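Local atomic coordinates of sensor protein (Shewanella sp. W3-18-1, PDB entry 3MYF), a protein that probably relays phosphoryl groups on a histidine between receiver domains, as the histidine-phosphotransfer (HPt) domain of a hybrid sensor histidine kinase. Residues L6-C11 with E24-L29; D31-T36 with T103-A108. All coordinates share one frame; numbering follows the deposited sequence.

Interaction 1: residues L6-C11 with E24-L29; sequences LNWDLC and EMLKML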
ATOM      1  N   LEU A   6     -17.439   3.440  -1.640  1.00 34.30           N
ATOM      2  CA  LEU A   6     -16.753   2.187  -1.924  1.00 34.68           C
ATOM      3  C   LEU A   6     -17.723   1.215  -2.583  1.00 35.32           C
ATOM      4  O   LEU A   6     -18.814   0.989  -2.076  1.00 37.69           O
ATOM      5  CB  LEU A   6     -16.166   1.569  -0.638  1.00 36.98           C
ATOM      6  CG  LEU A   6     -15.569   0.158  -0.693  1.00 39.98           C
ATOM      7  CD1 LEU A   6     -14.405   0.048  -1.658  1.00 40.91           C
ATOM      8  CD2 LEU A   6     -15.145  -0.300   0.702  1.00 43.74           C
ATOM      9  N   ASN A   7     -17.300   0.673  -3.721  1.00 51.63           N
ATOM     10  CA  ASN A   7     -18.098  -0.238  -4.524  1.00 51.13           C
ATOM     11  C   ASN A   7     -17.333  -1.539  -4.730  1.00 50.33           C
ATOM     12  O   ASN A   7     -16.500  -1.649  -5.638  1.00 48.37           O
ATOM     13  CB  ASN A   7     -18.466   0.429  -5.861  1.00 50.40           C
ATOM     14  CG  ASN A   7     -19.348  -0.449  -6.745  1.00 51.71           C
ATOM     15  OD1 ASN A   7     -19.366  -1.674  -6.616  1.00 53.47           O
ATOM     16  ND2 ASN A   7     -20.070   0.184  -7.665  1.00 51.84           N
ATOM     17  N   TRP A   8     -17.622  -2.518  -3.871  1.00 51.54           N
ATOM     18  CA  TRP A   8     -16.946  -3.822  -3.883  1.00 51.80           C
ATOM     19  C   TRP A   8     -16.948  -4.484  -5.263  1.00 50.53           C
ATOM     20  O   TRP A   8     -15.934  -5.027  -5.704  1.00 49.86           O
ATOM     21  CB  TRP A   8     -17.567  -4.744  -2.819  1.00 54.34           C
ATOM     22  CG  TRP A   8     -17.197  -6.199  -2.924  1.00 55.37           C
ATOM     23  CD1 TRP A   8     -18.044  -7.244  -3.205  1.00 57.02           C
ATOM     24  CD2 TRP A   8     -15.897  -6.781  -2.741  1.00 55.10           C
ATOM     25  NE1 TRP A   8     -17.352  -8.425  -3.213  1.00 56.66           N
ATOM     26  CE2 TRP A   8     -16.034  -8.174  -2.932  1.00 56.02           C
ATOM     27  CE3 TRP A   8     -14.632  -6.261  -2.438  1.00 55.18           C
ATOM     28  CZ2 TRP A   8     -14.950  -9.057  -2.830  1.00 55.68           C
ATOM     29  CZ3 TRP A   8     -13.555  -7.138  -2.335  1.00 55.14           C
ATOM     30  CH2 TRP A   8     -13.724  -8.523  -2.529  1.00 55.09           C
ATOM     31  N   ASP A   9     -18.089  -4.415  -5.946  1.00 51.60           N
ATOM     32  CA  ASP A   9     -18.244  -5.021  -7.267  1.00 52.00           C
ATOM     33  C   ASP A   9     -17.361  -4.359  -8.318  1.00 50.45           C
ATOM     34  O   ASP A   9     -16.807  -5.038  -9.191  1.00 50.27           O
ATOM     35  CB  ASP A   9     -19.718  -5.028  -7.690  1.00 55.11           C
ATOM     36  CG  ASP A   9     -20.486  -6.187  -7.074  1.00 58.46           C
ATOM     37  OD1 ASP A   9     -19.912  -7.290  -6.962  1.00 59.84           O
ATOM     38  OD2 ASP A   9     -21.664  -5.996  -6.704  1.00 63.70           O
ATOM     39  N   LEU A  10     -17.231  -3.038  -8.224  1.00 49.21           N
ATOM     40  CA  LEU A  10     -16.277  -2.299  -9.043  1.00 48.91           C
ATOM     41  C   LEU A  10     -14.842  -2.684  -8.695  1.00 49.08           C
ATOM     42  O   LEU A  10     -14.006  -2.827  -9.581  1.00 50.44           O
ATOM     43  CB  LEU A  10     -16.461  -0.793  -8.876  1.00 47.29           C
ATOM     44  CG  LEU A  10     -15.502   0.148  -9.614  1.00 46.74           C
ATOM     45  CD1 LEU A  10     -15.617   0.011 -11.133  1.00 48.82           C
ATOM     46  CD2 LEU A  10     -15.759   1.587  -9.191  1.00 43.14           C
ATOM     47  N   CYS A  11     -14.559  -2.827  -7.404  1.00 49.53           N
ATOM     48  CA  CYS A  11     -13.229  -3.253  -6.954  1.00 51.14           C
ATOM     49  C   CYS A  11     -12.932  -4.640  -7.516  1.00 52.32           C
ATOM     50  O   CYS A  11     -11.831  -4.882  -8.014  1.00 53.73           O
ATOM     51  CB  CYS A  11     -13.117  -3.211  -5.426  1.00 51.42           C
ATOM     52  SG  CYS A  11     -11.507  -3.725  -4.759  1.00 55.42           S
ATOM     53  N   GLU A  24      -6.730  -7.753  -1.177  1.00 49.26           N
ATOM     54  CA  GLU A  24      -5.355  -7.386  -0.826  1.00 46.45           C
ATOM     55  C   GLU A  24      -5.089  -5.920  -1.142  1.00 45.04           C
ATOM     56  O   GLU A  24      -4.460  -5.221  -0.346  1.00 41.90           O
ATOM     57  CB  GLU A  24      -4.322  -8.303  -1.494  1.00 50.51           C
ATOM     58  CG  GLU A  24      -2.855  -7.934  -1.228  1.00 48.31           C
ATOM     59  CD  GLU A  24      -2.479  -7.796   0.258  1.00 43.69           C
ATOM     60  OE1 GLU A  24      -3.014  -8.529   1.118  1.00 45.78           O
ATOM     61  OE2 GLU A  24      -1.618  -6.956   0.569  1.00 41.17           O
HETATM   62  N   MSE A  25      -5.583  -5.462  -2.291  1.00 48.80           N
HETATM   63  CA  MSE A  25      -5.499  -4.048  -2.670  1.00 51.63           C
HETATM   64  C   MSE A  25      -6.196  -3.173  -1.643  1.00 47.21           C
HETATM   65  O   MSE A  25      -5.696  -2.112  -1.286  1.00 47.13           O
HETATM   66  CB  MSE A  25      -6.127  -3.797  -4.044  1.00 59.11           C
HETATM   67  CG  MSE A  25      -5.656  -4.737  -5.113  1.00 68.86           C
HETATM   68 SE   MSE A  25      -5.013  -3.787  -6.658  1.00 91.73          SE
HETATM   69  CE  MSE A  25      -3.651  -2.753  -5.732  1.00 85.19           C
ATOM     70  N   LEU A  26      -7.347  -3.634  -1.158  1.00 45.22           N
ATOM     71  CA  LEU A  26      -8.096  -2.871  -0.170  1.00 43.81           C
ATOM     72  C   LEU A  26      -7.326  -2.848   1.152  1.00 40.90           C
ATOM     73  O   LEU A  26      -7.303  -1.817   1.838  1.00 41.33           O
ATOM     74  CB  LEU A  26      -9.514  -3.429  -0.002  1.00 45.50           C
ATOM     75  CG  LEU A  26     -10.505  -3.109  -1.137  1.00 48.98           C
ATOM     76  CD1 LEU A  26     -11.853  -3.759  -0.881  1.00 52.31           C
ATOM     77  CD2 LEU A  26     -10.666  -1.599  -1.379  1.00 52.50           C
ATOM     78  N   LYS A  27      -6.661  -3.961   1.466  1.00 39.29           N
ATOM     79  CA  LYS A  27      -5.783  -4.027   2.651  1.00 38.92           C
ATOM     80  C   LYS A  27      -4.646  -2.996   2.545  1.00 38.97           C
ATOM     81  O   LYS A  27      -4.379  -2.270   3.508  1.00 40.33           O
ATOM     82  CB  LYS A  27      -5.217  -5.433   2.865  1.00 39.65           C
ATOM     83  CG  LYS A  27      -6.167  -6.429   3.541  1.00 43.36           C
ATOM     84  CD  LYS A  27      -5.600  -7.835   3.548  1.00 46.93           C
ATOM     85  CE  LYS A  27      -6.550  -8.822   4.256  1.00 53.78           C
ATOM     86  NZ  LYS A  27      -6.092 -10.237   4.173  1.00 63.02           N
HETATM   87  N   MSE A  28      -4.013  -2.932   1.370  1.00 40.37           N
HETATM   88  CA  MSE A  28      -2.869  -2.047   1.150  0.50 44.56           C
HETATM   89  C   MSE A  28      -3.297  -0.588   1.208  1.00 47.84           C
HETATM   90  O   MSE A  28      -2.584   0.248   1.754  1.00 51.05           O
HETATM   91  CB  MSE A  28      -2.177  -2.349  -0.185  0.50 48.60           C
HETATM   92  CG  MSE A  28      -1.600  -3.768  -0.309  0.50 48.16           C
HETATM   93 SE   MSE A  28      -0.423  -3.959  -1.851  0.50 59.23          SE
HETATM   94  CE  MSE A  28      -0.573  -5.849  -2.207  0.50 58.06           C
ATOM     95  N   LEU A  29      -4.466  -0.288   0.642  1.00 26.14           N
ATOM     96  CA  LEU A  29      -4.998   1.071   0.703  1.00 26.92           C
ATOM     97  C   LEU A  29      -5.253   1.488   2.156  1.00 27.18           C
ATOM     98  O   LEU A  29      -4.786   2.541   2.581  1.00 27.57           O
ATOM     99  CB  LEU A  29      -6.278   1.188  -0.131  1.00 26.58           C
ATOM    100  CG  LEU A  29      -7.010   2.529  -0.139  1.00 28.50           C
ATOM    101  CD1 LEU A  29      -6.106   3.551  -0.834  1.00 28.97           C
ATOM    102  CD2 LEU A  29      -8.317   2.430  -0.859  1.00 27.54           C
TER

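Interaction 2: residues D31-T36 with T103-A108; sequences DSLPET and TKVESA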
ATOM      1  N   ASP A  31      -4.038   0.303   5.029  1.00 32.43           N
ATOM      2  CA  ASP A  31      -2.817   0.472   5.801  1.00 34.18           C
ATOM      3  C   ASP A  31      -2.195   1.851   5.535  1.00 33.06           C
ATOM      4  O   ASP A  31      -1.674   2.482   6.451  1.00 33.22           O
ATOM      5  CB  ASP A  31      -1.798  -0.634   5.486  1.00 35.97           C
ATOM      6  CG  ASP A  31      -0.603  -0.628   6.445  1.00 40.84           C
ATOM      7  OD1 ASP A  31      -0.817  -0.577   7.680  1.00 43.09           O
ATOM      8  OD2 ASP A  31       0.560  -0.708   5.972  1.00 43.64           O
ATOM      9  N   SER A  32      -2.282   2.307   4.291  1.00 31.91           N
ATOM     10  CA  SER A  32      -1.619   3.546   3.848  1.00 32.03           C
ATOM     11  C   SER A  32      -2.439   4.814   4.132  1.00 30.54           C
ATOM     12  O   SER A  32      -1.902   5.910   4.123  1.00 30.71           O
ATOM     13  CB  SER A  32      -1.329   3.468   2.350  1.00 32.43           C
ATOM     14  OG  SER A  32      -2.530   3.660   1.607  1.00 33.72           O
ATOM     15  N   LEU A  33      -3.733   4.665   4.395  1.00 29.42           N
ATOM     16  CA  LEU A  33      -4.606   5.844   4.499  1.00 29.04           C
ATOM     17  C   LEU A  33      -4.339   6.780   5.702  1.00 29.30           C
ATOM     18  O   LEU A  33      -4.403   7.995   5.536  1.00 29.33           O
ATOM     19  CB  LEU A  33      -6.087   5.455   4.406  1.00 28.41           C
ATOM     20  CG  LEU A  33      -6.653   5.294   2.996  1.00 28.79           C
ATOM     21  CD1 LEU A  33      -8.096   4.788   3.065  1.00 28.77           C
ATOM     22  CD2 LEU A  33      -6.595   6.628   2.259  1.00 27.28           C
ATOM     23  N   PRO A  34      -4.040   6.237   6.908  1.00 30.83           N
ATOM     24  CA  PRO A  34      -3.833   7.221   7.977  1.00 31.85           C
ATOM     25  C   PRO A  34      -2.658   8.185   7.703  1.00 31.95           C
ATOM     26  O   PRO A  34      -2.806   9.394   7.953  1.00 30.94           O
ATOM     27  CB  PRO A  34      -3.619   6.348   9.217  1.00 34.66           C
ATOM     28  CG  PRO A  34      -4.427   5.107   8.896  1.00 34.31           C
ATOM     29  CD  PRO A  34      -4.105   4.866   7.457  1.00 32.34           C
ATOM     30  N   GLU A  35      -1.553   7.658   7.154  1.00 32.52           N
ATOM     31  CA  GLU A  35      -0.398   8.482   6.766  0.50 33.61           C
ATOM     32  C   GLU A  35      -0.720   9.455   5.627  1.00 32.52           C
ATOM     33  O   GLU A  35      -0.251  10.600   5.627  1.00 33.15           O
ATOM     34  CB  GLU A  35       0.804   7.593   6.401  0.50 35.93           C
ATOM     35  CG  GLU A  35       1.991   8.314   5.770  0.50 38.28           C
ATOM     36  CD  GLU A  35       2.832   9.084   6.771  0.50 40.17           C
ATOM     37  OE1 GLU A  35       2.361   9.310   7.909  0.50 39.01           O
ATOM     38  OE2 GLU A  35       3.971   9.466   6.416  0.50 43.13           O
ATOM     39  N   THR A  36      -1.502   9.004   4.649  1.00 30.85           N
ATOM     40  CA  THR A  36      -1.939   9.861   3.550  1.00 30.12           C
ATOM     41  C   THR A  36      -2.771  11.037   4.055  1.00 29.99           C
ATOM     42  O   THR A  36      -2.536  12.196   3.644  1.00 30.05           O
ATOM     43  CB  THR A  36      -2.727   9.058   2.503  1.00 29.93           C
ATOM     44  OG1 THR A  36      -1.840   8.130   1.863  1.00 30.17           O
ATOM     45  CG2 THR A  36      -3.335   9.991   1.437  1.00 30.12           C
ATOM     46  N   THR A 103     -12.134   9.705   5.345  1.00 31.64           N
ATOM     47  CA  THR A 103     -12.726   9.205   6.574  1.00 33.66           C
ATOM     48  C   THR A 103     -13.829   8.169   6.287  1.00 33.98           C
ATOM     49  O   THR A 103     -13.871   7.117   6.929  1.00 35.72           O
ATOM     50  CB  THR A 103     -13.251  10.358   7.462  1.00 35.74           C
ATOM     51  OG1 THR A 103     -12.144  11.149   7.903  1.00 37.20           O
ATOM     52  CG2 THR A 103     -13.968   9.810   8.700  1.00 39.31           C
ATOM     53  N   LYS A 104     -14.707   8.458   5.327  1.00 33.54           N
ATOM     54  CA  LYS A 104     -15.762   7.501   4.936  1.00 34.80           C
ATOM     55  C   LYS A 104     -15.193   6.243   4.273  1.00 32.87           C
ATOM     56  O   LYS A 104     -15.745   5.144   4.421  1.00 34.49           O
ATOM     57  CB  LYS A 104     -16.775   8.150   3.989  1.00 36.01           C
ATOM     58  CG  LYS A 104     -17.554   9.319   4.585  1.00 40.08           C
ATOM     59  CD  LYS A 104     -18.215  10.130   3.477  1.00 42.71           C
ATOM     60  CE  LYS A 104     -18.998  11.286   4.049  1.00 49.60           C
ATOM     61  NZ  LYS A 104     -19.414  12.224   2.979  1.00 53.52           N
ATOM     62  N   VAL A 105     -14.123   6.412   3.510  1.00 30.18           N
ATOM     63  CA  VAL A 105     -13.448   5.283   2.836  1.00 29.49           C
ATOM     64  C   VAL A 105     -12.790   4.355   3.862  1.00 30.28           C
ATOM     65  O   VAL A 105     -12.890   3.125   3.740  1.00 30.64           O
ATOM     66  CB  VAL A 105     -12.409   5.770   1.765  1.00 28.61           C
ATOM     67  CG1 VAL A 105     -11.482   4.622   1.303  1.00 29.35           C
ATOM     68  CG2 VAL A 105     -13.134   6.359   0.543  1.00 28.09           C
ATOM     69  N   GLU A 106     -12.139   4.939   4.871  1.00 33.79           N
ATOM     70  CA  GLU A 106     -11.518   4.158   5.958  1.00 35.19           C
ATOM     71  C   GLU A 106     -12.567   3.298   6.652  1.00 35.83           C
ATOM     72  O   GLU A 106     -12.330   2.118   6.948  1.00 36.41           O
ATOM     73  CB  GLU A 106     -10.826   5.063   6.981  1.00 38.53           C
ATOM     74  CG  GLU A 106      -9.497   5.656   6.505  1.00 39.20           C
ATOM     75  CD  GLU A 106      -8.927   6.711   7.449  1.00 45.24           C
ATOM     76  OE1 GLU A 106      -9.693   7.242   8.283  1.00 44.28           O
ATOM     77  OE2 GLU A 106      -7.710   7.027   7.342  1.00 48.89           O
ATOM     78  N   SER A 107     -13.723   3.894   6.930  1.00 36.41           N
ATOM     79  CA  SER A 107     -14.802   3.155   7.586  1.00 39.80           C
ATOM     80  C   SER A 107     -15.352   2.057   6.674  1.00 39.12           C
ATOM     81  O   SER A 107     -15.590   0.924   7.118  1.00 41.09           O
ATOM     82  CB  SER A 107     -15.927   4.096   8.023  1.00 43.12           C
ATOM     83  OG  SER A 107     -17.109   3.335   8.280  1.00 48.05           O
ATOM     84  N   ALA A 108     -15.559   2.395   5.402  1.00 38.45           N
ATOM     85  CA  ALA A 108     -16.173   1.469   4.448  1.00 39.88           C
ATOM     86  C   ALA A 108     -15.289   0.255   4.207  1.00 38.01           C
ATOM     87  O   ALA A 108     -15.779  -0.879   4.179  1.00 39.85           O
ATOM     88  CB  ALA A 108     -16.472   2.168   3.147  1.00 41.50           C
TER

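Interaction 1: residues L6-C11 with E24-L29
Leu26 of helix 19-46 touches Leu6, Trp8 and Cys11, so one leucine carries nearly the whole apolar contact. Cys11 meets it most closely, SG lying 3.8 Å from Leu26 CG at the fork of the side chain. Both methyls also approach SG. Beyond that, CD1 comes up to the Trp8 indole at its edge, close to the ring plane, 4.1 Å from CE3, while CD2 meets Leu6 CD1 at 4.1 Å. With its CG anti to the carbonyl carbon (chi1 -75°) and an extended chi2, Leu26 directs its branched end toward segment 6-11. The short helix 8-14 is the N-terminal helix of an HPt-type fold, laid over one end of the antiparallel helices; Leu6 also touches helix 92-116 through Val109 and Val112, and Trp8 rests on Leu116 and Leu23.

Between the two segments the contacts are apolar; the side-chain hydrogen bond is local to 6-11. Asn7 is the N-cap of the helix: its OD1 accepts from Leu10 N at 3.0 Å, nearly straight at the hydrogen (164°), although the donor stands well above the carbonyl plane. A backbone bond from Asn7 to Gly67 ties the same turn to the loop that also brings Cys66 against Leu26.

Interaction 2: residues D31-T36 with T103-A108
Val105 opens the contact on segment 103-108 of helix 92-116, presenting its CG1 methyl to the end of Leu33, with 3.8 Å between Val105 CG1 and Leu33 CD1. The two side chains cross at about a right angle, and both are buried. Val105 also touches Thr5, near the start of the chain, and Val68 in the loop after helix 49-63.

Glu106 follows and covers more of Leu33 than its neighbour does. Its CG stands anti to the carbonyl carbon (chi1 -75°) and the chain runs on extended, which lays the aliphatic part against the leucine: Glu106 CG is 3.8 Å from Leu33 CD1. Farther out, OE2 of Glu106 comes to 3.7 Å from Leu33 CB and to 4.1 Å from Pro34 CG at the exposed margin. OE2 thus approaches backbone and aliphatic atoms of Leu33 and Pro34, and the glutamate contributes mainly by packing.

Pro34 lies where segment 31-36 of helix 19-46 is kinked, the N atoms of residues 34 and 35 making no bond to the preceding turn. The segment axes run nearly antiparallel, at 159° and 10.5 Å apart, as expected for two helices of an HPt bundle. Helices 19-46 and 92-116 thus lie side by side here, and farther along the latter Ala108 faces Leu6, just ahead of the short helix 8-14.

Helix 19-46 serves both contacts: Leu26 faces the N-terminal helix in interaction 1, and less than two turns later Leu33 faces helix 92-116 in interaction 2. Their centres lie about 12 Å apart, and the two contacts meet directly where Leu6 CD2 packs 3.6 Å from the backbone C of Ala108. Leu6 thereby bridges the end cover of the bundle and its long antiparallel pair. Neither contact contains a histidine, so any histidine that carries the phosphoryl group probably lies elsewhere in the domain. On another face of 24-29, the selenomethionines Met25 and Met28 pack against Met28 and Met25 of the second subunit.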